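Local coordinates for protein glucanase (Clostridium thermocellum, PDB 5GXX) that probably hydrolyses internal beta-1,4-glucosidic bonds of cellulose, as a family 9 endoglucanase of the clostridial cellulosome, at residues A[36-41]-A[123-128]; A[20-25]-A[46-51]; A[31-36]-A[471-476]. The protein carries 1 engineered substitution. All blocks are in the same frame, centred on the assembly; numbering follows the deposited sequence.

Four of the six segments, in the order 20-25, 31-36, 36-41 and 46-51, come from the one long connection between helix 7-20 and strand 56-57. Segments 123-128 and 471-476 follow much later in the chain. The centres of contacts 1 and 2 lie about 10 Å apart, as do those of contacts 1 and 3, while contacts 2 and 3 are about 13 Å apart. Contacts 1 and 3 share Gly36, and contact 2 meets both through residues of this connection. Contacts 1 and 2 fall within the family 9 catalytic region, whereas contact 3 joins it to the cellulose-binding module. The connection thus runs from a probable substrate-binding region, near a bound Tris, to the module interface.

Contact 1 of 3, residues A[36-41]-A[123-128]; sequences GDATMN and GSAEVI
Glu126 reaches across to the backbone of Gly36, whose N donates to OE2 at 2.8 Å with an almost straight N-H...O angle of 168°. The N-H arrives on the anti side of the carboxylate, 26° out of its plane. A bend at chi2 (79°) folds the glutamate chain so that its carboxylate lies beside residues 36-37, and this also brings Glu126 CG to 3.6 Å from Asp37 O. Apolar packing continues the contact. The methyl groups of Ala38 and Ala125 meet at 3.8 Å, CB to CB, and Thr39 CG2 lies 3.6 Å from Ile128 CG2 where the two branched side chains cross. The rotation of Thr39 that places CG2 anti to its carbonyl carbon leaves OG1 for Tyr49 OH and Asp42 OD2.

Two waters bridge the backbones. One accepts from Thr39 N at 2.7 Å and donates to Ala125 O at 2.8 Å; the other donates to Asp37 O at 2.8 Å and, weakly, to Glu126 O. Further out, Ala38 is hydrogen-bonded through its backbone to Gly24, and Ala125 N donates to Thr365 OG1, and these bonds tie each loop to neighbouring parts of the fold. Arg35 NE forms a salt bridge to the same Glu126 OE2.

A single carboxylate oxygen thus takes both a backbone N-H and a guanidinium N-H. This would be expected to stabilise the negative charge of Glu126 and to hold OE2 in place, tying the loop before helix 128-131 to the long connection after helix 7-20.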
loop_
_atom_site.group_PDB
_atom_site.type_symbol
_atom_site.label_atom_id
_atom_site.label_comp_id
_atom_site.label_asym_id
_atom_site.label_seq_id
_atom_site.Cartn_x
_atom_site.Cartn_y
_atom_site.Cartn_z
ATOM N N GLY A 36 9.455 -32.888 6.077
ATOM C CA GLY A 36 8.233 -33.663 5.901
ATOM C C GLY A 36 7.954 -33.808 4.414
ATOM O O GLY A 36 8.717 -33.276 3.604
ATOM N N ASP A 37 6.846 -34.469 4.059
ATOM C CA ASP A 37 6.384 -34.546 2.670
ATOM C C ASP A 37 6.276 -33.133 2.102
ATOM O O ASP A 37 5.797 -32.201 2.768
ATOM C CB ASP A 37 5.014 -35.232 2.569
ATOM C CG ASP A 37 5.074 -36.719 2.846
ATOM O OD1 ASP A 37 6.173 -37.309 2.873
ATOM O OD2 ASP A 37 3.993 -37.315 3.059
ATOM N N ALA A 38 6.779 -32.985 0.882
ATOM C CA ALA A 38 6.788 -31.690 0.209
ATOM C C ALA A 38 6.586 -31.916 -1.283
ATOM O O ALA A 38 6.842 -33.002 -1.798
ATOM C CB ALA A 38 8.109 -30.946 0.474
ATOM N N THR A 39 6.116 -30.868 -1.951
ATOM C CA THR A 39 5.859 -30.852 -3.387
ATOM C C THR A 39 5.059 -32.066 -3.854
ATOM O O THR A 39 5.354 -32.666 -4.882
ATOM C CB THR A 39 7.122 -30.498 -4.226
ATOM O OG1 THR A 39 8.120 -31.523 -4.122
ATOM C CG2 THR A 39 7.754 -29.207 -3.696
ATOM N N MET A 40 4.019 -32.389 -3.082
ATOM C CA MET A 40 3.190 -33.559 -3.329
ATOM C C MET A 40 2.321 -33.434 -4.586
ATOM O O MET A 40 1.753 -34.424 -5.027
ATOM C CB MET A 40 2.327 -33.900 -2.105
ATOM C CG MET A 40 3.142 -34.455 -0.936
ATOM S SD MET A 40 4.068 -35.963 -1.268
ATOM C CE MET A 40 2.731 -37.149 -1.415
ATOM N N ASN A 41 2.219 -32.228 -5.138
ATOM C CA ASN A 41 1.513 -32.022 -6.405
ATOM C C ASN A 41 2.406 -32.158 -7.642
ATOM O O ASN A 41 1.955 -31.988 -8.777
ATOM C CB ASN A 41 0.784 -30.673 -6.392
ATOM C CG ASN A 41 -0.355 -30.629 -5.383
ATOM O OD1 ASN A 41 -0.947 -31.656 -5.043
ATOM N ND2 ASN A 41 -0.684 -29.430 -4.921
ATOM N N GLY A 123 12.277 -19.994 1.060
ATOM C CA GLY A 123 11.431 -20.577 2.095
ATOM C C GLY A 123 11.504 -22.089 2.022
ATOM O O GLY A 123 12.197 -22.639 1.166
ATOM N N SER A 124 10.779 -22.752 2.916
ATOM C CA SER A 124 10.923 -24.184 3.147
ATOM C C SER A 124 10.119 -25.021 2.154
ATOM O O SER A 124 9.009 -24.643 1.747
ATOM C CB SER A 124 10.514 -24.519 4.587
ATOM O OG SER A 124 11.402 -23.882 5.500
ATOM N N ALA A 125 10.691 -26.164 1.785
ATOM C CA ALA A 125 10.098 -27.095 0.832
ATOM C C ALA A 125 8.613 -27.362 1.081
ATOM O O ALA A 125 7.806 -27.350 0.153
ATOM C CB ALA A 125 10.870 -28.429 0.858
ATOM N N GLU A 126 8.261 -27.595 2.342
ATOM C CA GLU A 126 6.926 -28.073 2.685
ATOM C C GLU A 126 5.814 -27.050 2.452
ATOM O O GLU A 126 4.630 -27.419 2.439
ATOM C CB GLU A 126 6.890 -28.528 4.141
ATOM C CG GLU A 126 7.748 -29.746 4.495
ATOM C CD GLU A 126 9.229 -29.439 4.676
ATOM O OE1 GLU A 126 9.644 -28.251 4.677
ATOM O OE2 GLU A 126 9.994 -30.435 4.794
ATOM N N VAL A 127 6.179 -25.783 2.292
ATOM C CA VAL A 127 5.167 -24.737 2.103
ATOM C C VAL A 127 5.217 -24.086 0.719
ATOM O O VAL A 127 4.431 -23.178 0.447
ATOM C CB VAL A 127 5.220 -23.665 3.229
ATOM C CG1 VAL A 127 4.891 -24.319 4.583
ATOM C CG2 VAL A 127 6.570 -22.974 3.255
ATOM N N ILE A 128 6.082 -24.555 -0.178
ATOM C CA ILE A 128 6.260 -23.885 -1.484
ATOM C C ILE A 128 5.002 -23.867 -2.365
ATOM O O ILE A 128 4.828 -22.955 -3.181
ATOM C CB ILE A 128 7.490 -24.425 -2.278
ATOM C CG1 ILE A 128 7.890 -23.443 -3.390
ATOM C CG2 ILE A 128 7.204 -25.802 -2.845
ATOM C CD1 ILE A 128 9.243 -23.750 -4.019
HETATM O O HOH W 1 3.737 -30.563 1.877
HETATM O O HOH W 2 5.429 -28.457 -0.888
#

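Contact 2 of 3, residues A[20-25]-A[46-51]; sequences CQQAGP and GGWYDA
The touching parts, residues 21-25 and 46-51, run antiparallel, 161° apart end to end, with Gln22 and Trp48 forming a single beta bridge as a non-hydrogen-bonded pair. The flanking bonds define it: Tyr49 N donates to Gln21 O at 2.8 Å, in the carbonyl plane, and Ala23 N donates to Gly47 O at 2.9 Å. Beyond the bridge Gly46 N meets Gly24 O at 2.8 Å from 41° above the carbonyl plane, just before the cis peptide bond that leads into Pro25.

The side chain of Gln21, bent at chi2, reaches along segment 46-51 toward its Ala51 end. Its NE2 donates to Ala51 O at 2.9 Å in a nearly straight bond (175°), with the acceptor in the amide plane, and more weakly to Tyr49 O. His363 NE2 holds OE1 of the same amide, so both ends are engaged and its flip is fixed.

Segment 46-51 leads into the Asp-Ala-Gly-Asp sequence characteristic of family 9 glycoside hydrolases. The Asp50 side chain, hydrogen-bonded to Tyr191, lies about 4 Å from a bound Tris molecule, consistent with a place beside the substrate pocket.

The Tyr49 ring packs against Ala23: Ala23 CB touches Tyr49 CZ at 3.4 Å, and Ala23 N lies over one ring face. Gln22, extended beyond CG, instead runs to the indole of Trp48, its CG 4.1 Å from CD1 at the ring edge. Water joins their polar ends, accepting from Gln22 NE2 and from Trp48 NE1 at 2.9 Å each, while Asn30 binds Gln22 OE1. The indole is packed against helices 58-75 and 85-101 through Met61, Leu68 and Ala95.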
loop_
_atom_site.group_PDB
_atom_site.type_symbol
_atom_site.label_atom_id
_atom_site.label_comp_id
_atom_site.label_asym_id
_atom_site.label_seq_id
_atom_site.Cartn_x
_atom_site.Cartn_y
_atom_site.Cartn_z
ATOM N N CYS A 20 18.162 -35.004 3.494
ATOM C CA CYS A 20 17.726 -33.610 3.595
ATOM C C CYS A 20 17.168 -33.082 2.263
ATOM O O CYS A 20 16.412 -32.107 2.248
ATOM C CB CYS A 20 18.909 -32.742 4.008
ATOM S SG CYS A 20 19.550 -33.122 5.637
ATOM N N GLN A 21 17.546 -33.731 1.163
ATOM C CA GLN A 21 17.180 -33.282 -0.181
ATOM C C GLN A 21 15.933 -33.965 -0.720
ATOM O O GLN A 21 15.487 -33.659 -1.832
ATOM C CB GLN A 21 18.326 -33.547 -1.160
ATOM C CG GLN A 21 19.630 -32.838 -0.815
ATOM C CD GLN A 21 19.495 -31.334 -0.853
ATOM O OE1 GLN A 21 19.272 -30.705 0.171
ATOM N NE2 GLN A 21 19.555 -30.760 -2.053
ATOM N N GLN A 22 15.380 -34.905 0.038
ATOM C CA GLN A 22 14.285 -35.709 -0.494
ATOM C C GLN A 22 12.986 -34.942 -0.702
ATOM O O GLN A 22 12.528 -34.216 0.184
ATOM C CB GLN A 22 14.033 -36.943 0.372
ATOM C CG GLN A 22 15.147 -37.965 0.259
ATOM C CD GLN A 22 14.947 -39.140 1.203
ATOM O OE1 GLN A 22 14.184 -39.060 2.174
ATOM N NE2 GLN A 22 15.688 -40.227 0.949
ATOM N N ALA A 23 12.419 -35.112 -1.893
ATOM C CA ALA A 23 11.092 -34.579 -2.168
ATOM C C ALA A 23 10.043 -35.597 -1.736
ATOM O O ALA A 23 10.339 -36.785 -1.575
ATOM C CB ALA A 23 10.970 -34.230 -3.640
ATOM N N GLY A 24 8.825 -35.118 -1.499
ATOM C CA GLY A 24 7.735 -35.993 -1.082
ATOM C C GLY A 24 7.290 -37.011 -2.115
ATOM O O GLY A 24 7.356 -36.768 -3.328
ATOM N N PRO A 25 6.761 -38.153 -1.652
ATOM C CA PRO A 25 6.628 -38.490 -0.239
ATOM C C PRO A 25 7.929 -39.047 0.350
ATOM O O PRO A 25 8.643 -39.803 -0.308
ATOM C CB PRO A 25 5.512 -39.538 -0.237
ATOM C CG PRO A 25 5.706 -40.246 -1.556
ATOM C CD PRO A 25 6.141 -39.161 -2.529
ATOM N N GLY A 46 8.850 -37.871 -5.489
ATOM C CA GLY A 46 10.149 -38.299 -4.961
ATOM C C GLY A 46 11.341 -37.650 -5.631
ATOM O O GLY A 46 11.225 -36.568 -6.211
ATOM N N GLY A 47 12.478 -38.342 -5.578
ATOM C CA GLY A 47 13.722 -37.795 -6.113
ATOM C C GLY A 47 14.266 -36.704 -5.205
ATOM O O GLY A 47 13.764 -36.496 -4.095
ATOM N N TRP A 48 15.303 -36.013 -5.671
ATOM C CA TRP A 48 15.977 -35.013 -4.845
ATOM C C TRP A 48 15.781 -33.603 -5.366
ATOM O O TRP A 48 15.889 -33.401 -6.580
ATOM C CB TRP A 48 17.491 -35.222 -4.807
ATOM C CG TRP A 48 17.954 -36.507 -4.174
ATOM C CD1 TRP A 48 17.486 -37.089 -3.012
ATOM C CD2 TRP A 48 18.982 -37.372 -4.669
ATOM N NE1 TRP A 48 18.182 -38.256 -2.753
ATOM C CE2 TRP A 48 19.087 -38.459 -3.767
ATOM C CE3 TRP A 48 19.830 -37.338 -5.789
ATOM C CZ2 TRP A 48 20.014 -39.484 -3.944
ATOM C CZ3 TRP A 48 20.739 -38.367 -5.969
ATOM C CH2 TRP A 48 20.824 -39.429 -5.048
ATOM N N TYR A 49 15.594 -32.648 -4.451
ATOM C CA TYR A 49 15.805 -31.239 -4.801
ATOM C C TYR A 49 17.280 -31.071 -5.121
ATOM O O TYR A 49 18.149 -31.719 -4.508
ATOM C CB TYR A 49 15.384 -30.300 -3.669
ATOM C CG TYR A 49 13.958 -30.543 -3.266
ATOM C CD1 TYR A 49 12.945 -30.486 -4.219
ATOM C CD2 TYR A 49 13.621 -30.842 -1.947
ATOM C CE1 TYR A 49 11.629 -30.719 -3.876
ATOM C CE2 TYR A 49 12.302 -31.060 -1.583
ATOM C CZ TYR A 49 11.314 -30.994 -2.553
ATOM O OH TYR A 49 10.019 -31.277 -2.187
ATOM N N ASP A 50 17.596 -30.209 -6.079
ATOM C CA ASP A 50 18.968 -30.189 -6.573
ATOM C C ASP A 50 20.000 -29.653 -5.579
ATOM O O ASP A 50 21.047 -30.282 -5.340
ATOM C CB ASP A 50 19.045 -29.372 -7.866
ATOM C CG ASP A 50 20.453 -29.323 -8.411
ATOM O OD1 ASP A 50 20.979 -30.389 -8.810
ATOM O OD2 ASP A 50 21.031 -28.208 -8.414
ATOM N N ALA A 51 19.688 -28.512 -4.987
ATOM C CA ALA A 51 20.696 -27.766 -4.254
ATOM C C ALA A 51 19.995 -27.173 -3.036
ATOM O O ALA A 51 19.321 -27.921 -2.323
ATOM C CB ALA A 51 21.381 -26.712 -5.127
HETATM O O HOH W 3 17.840 -40.465 -0.940
#

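Contact 3 of 3, residues A[31-36]-A[471-476]; sequences RVEWRG and SSWPAR
Ser472 opens the touching part of segment 471-476, its carbonyl O 3.5 Å from Trp34 CB, while its OG is taken by His382 and its CB lies over one face of the Trp473 indole. Next, Trp473 runs alongside Glu33, the two pointing the same way with carboxylate and indole planes 69° apart; CD1 is 4.0 Å from Glu33 OE1. Each polar group has a partner elsewhere: Trp473 NE1 donates to Glu441, and Glu33 OE1 makes a salt bridge to Arg443. A cis peptide bond then leads to Pro474, whose CB packs 3.5 Å from Trp34 O and 3.6 Å from Gly36 N, at the end of the type I turn from Val32 to Arg35. Ala475 N donates to a water at 2.9 Å that in turn donates to Trp34 O at 2.8 Å. Arg476 braces the loop internally: NH1 donates to Pro474 O at 3.0 Å and pairs with Glu446, and its backbone N donates to Ser471 OG at 2.8 Å. The contact joins a catalytic-domain loop to the cellulose-binding module, the pairing found in modular family 9 endoglucanases.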
loop_
_atom_site.group_PDB
_atom_site.type_symbol
_atom_site.label_atom_id
_atom_site.label_comp_id
_atom_site.label_asym_id
_atom_site.label_seq_id
_atom_site.Cartn_x
_atom_site.Cartn_y
_atom_site.Cartn_z
ATOM N N ARG A 31 15.565 -39.668 8.176
ATOM C CA ARG A 31 16.048 -39.411 9.525
ATOM C C ARG A 31 16.061 -37.932 9.875
ATOM O O ARG A 31 16.616 -37.547 10.906
ATOM C CB ARG A 31 17.476 -39.938 9.671
ATOM C CG ARG A 31 17.616 -41.457 9.587
ATOM C CD ARG A 31 19.082 -41.841 9.527
ATOM N NE ARG A 31 19.705 -41.559 8.231
ATOM C CZ ARG A 31 21.003 -41.668 7.983
ATOM N NH1 ARG A 31 21.849 -42.015 8.952
ATOM N NH2 ARG A 31 21.445 -41.408 6.758
ATOM N N VAL A 32 15.416 -37.112 9.050
ATOM C CA VAL A 32 15.552 -35.661 9.161
ATOM C C VAL A 32 14.301 -35.060 9.801
ATOM O O VAL A 32 13.257 -34.985 9.159
ATOM C CB VAL A 32 15.819 -35.022 7.793
ATOM C CG1 VAL A 32 16.241 -33.566 7.981
ATOM C CG2 VAL A 32 16.923 -35.775 7.027
ATOM N N GLU A 33 14.408 -34.624 11.056
ATOM C CA GLU A 33 13.244 -34.238 11.856
ATOM C C GLU A 33 12.587 -32.991 11.299
ATOM O O GLU A 33 11.381 -32.797 11.488
ATOM C CB GLU A 33 13.630 -34.009 13.326
ATOM C CG GLU A 33 14.597 -32.865 13.540
ATOM C CD GLU A 33 14.868 -32.631 15.012
ATOM O OE1 GLU A 33 13.886 -32.541 15.782
ATOM O OE2 GLU A 33 16.049 -32.534 15.399
ATOM N N TRP A 34 13.373 -32.169 10.608
ATOM C CA TRP A 34 12.860 -30.931 10.011
ATOM C C TRP A 34 12.452 -31.075 8.546
ATOM O O TRP A 34 12.271 -30.059 7.858
ATOM C CB TRP A 34 13.898 -29.819 10.153
ATOM C CG TRP A 34 15.309 -30.183 9.752
ATOM C CD1 TRP A 34 16.259 -30.783 10.535
ATOM C CD2 TRP A 34 15.923 -29.967 8.471
ATOM N NE1 TRP A 34 17.427 -30.936 9.823
ATOM C CE2 TRP A 34 17.258 -30.425 8.565
ATOM C CE3 TRP A 34 15.489 -29.388 7.269
ATOM C CZ2 TRP A 34 18.153 -30.351 7.495
ATOM C CZ3 TRP A 34 16.387 -29.309 6.198
ATOM C CH2 TRP A 34 17.703 -29.797 6.322
ATOM N N ARG A 35 12.313 -32.301 8.047
ATOM C CA ARG A 35 11.765 -32.507 6.710
ATOM C C ARG A 35 10.489 -33.333 6.790
ATOM O O ARG A 35 10.442 -34.352 7.481
ATOM C CB ARG A 35 12.754 -33.203 5.772
ATOM C CG ARG A 35 13.961 -32.375 5.281
ATOM C CD ARG A 35 13.589 -31.089 4.519
ATOM N NE ARG A 35 12.383 -31.323 3.723
ATOM C CZ ARG A 35 12.362 -32.100 2.639
ATOM N NH1 ARG A 35 13.487 -32.600 2.125
ATOM N NH2 ARG A 35 11.200 -32.364 2.036
ATOM N N GLY A 36 9.455 -32.888 6.077
ATOM C CA GLY A 36 8.233 -33.663 5.901
ATOM C C GLY A 36 7.954 -33.808 4.414
ATOM O O GLY A 36 8.717 -33.276 3.604
ATOM N N SER A 471 6.518 -22.205 11.572
ATOM C CA SER A 471 6.896 -23.623 11.706
ATOM C C SER A 471 8.164 -23.996 10.946
ATOM O O SER A 471 8.495 -23.375 9.942
ATOM C CB SER A 471 5.740 -24.544 11.305
ATOM O OG SER A 471 5.350 -24.342 9.951
ATOM N N SER A 472 8.860 -25.012 11.440
ATOM C CA SER A 472 10.146 -25.415 10.862
ATOM C C SER A 472 10.541 -26.856 11.196
ATOM O O SER A 472 11.494 -27.355 10.593
ATOM C CB SER A 472 11.261 -24.442 11.263
ATOM O OG SER A 472 12.216 -24.308 10.224
ATOM N N TRP A 473 9.834 -27.529 12.113
ATOM C CA TRP A 473 10.202 -28.902 12.501
ATOM C C TRP A 473 9.079 -29.912 12.272
ATOM O O TRP A 473 8.553 -30.479 13.232
ATOM C CB TRP A 473 10.637 -28.959 13.974
ATOM C CG TRP A 473 11.952 -28.335 14.227
ATOM C CD1 TRP A 473 13.165 -28.954 14.214
ATOM C CD2 TRP A 473 12.199 -26.963 14.546
ATOM N NE1 TRP A 473 14.157 -28.051 14.509
ATOM C CE2 TRP A 473 13.593 -26.818 14.716
ATOM C CE3 TRP A 473 11.371 -25.842 14.704
ATOM C CZ2 TRP A 473 14.182 -25.596 15.026
ATOM C CZ3 TRP A 473 11.955 -24.626 15.026
ATOM C CH2 TRP A 473 13.354 -24.515 15.185
ATOM N N PRO A 474 8.678 -30.138 11.009
ATOM C CA PRO A 474 9.080 -29.442 9.792
ATOM C C PRO A 474 8.141 -28.268 9.528
ATOM O O PRO A 474 7.049 -28.191 10.111
ATOM C CB PRO A 474 8.854 -30.501 8.713
ATOM C CG PRO A 474 7.643 -31.286 9.219
ATOM C CD PRO A 474 7.731 -31.231 10.727
ATOM N N ALA A 475 8.527 -27.379 8.619
ATOM C CA ALA A 475 7.569 -26.376 8.153
ATOM C C ALA A 475 6.267 -27.071 7.760
ATOM O O ALA A 475 6.299 -28.151 7.175
ATOM C CB ALA A 475 8.147 -25.604 6.958
ATOM N N ARG A 476 5.110 -26.499 8.109
ATOM C CA ARG A 476 3.856 -27.209 7.886
ATOM C C ARG A 476 2.693 -26.241 7.949
ATOM O O ARG A 476 2.861 -25.089 8.340
ATOM C CB ARG A 476 3.665 -28.346 8.908
ATOM C CG ARG A 476 3.595 -27.892 10.351
ATOM C CD ARG A 476 3.694 -29.073 11.340
ATOM N NE ARG A 476 3.620 -28.636 12.733
ATOM C CZ ARG A 476 4.624 -28.086 13.411
ATOM N NH1 ARG A 476 5.820 -27.905 12.854
ATOM N NH2 ARG A 476 4.440 -27.731 14.672
HETATM O O HOH W 4 10.885 -27.775 6.948
#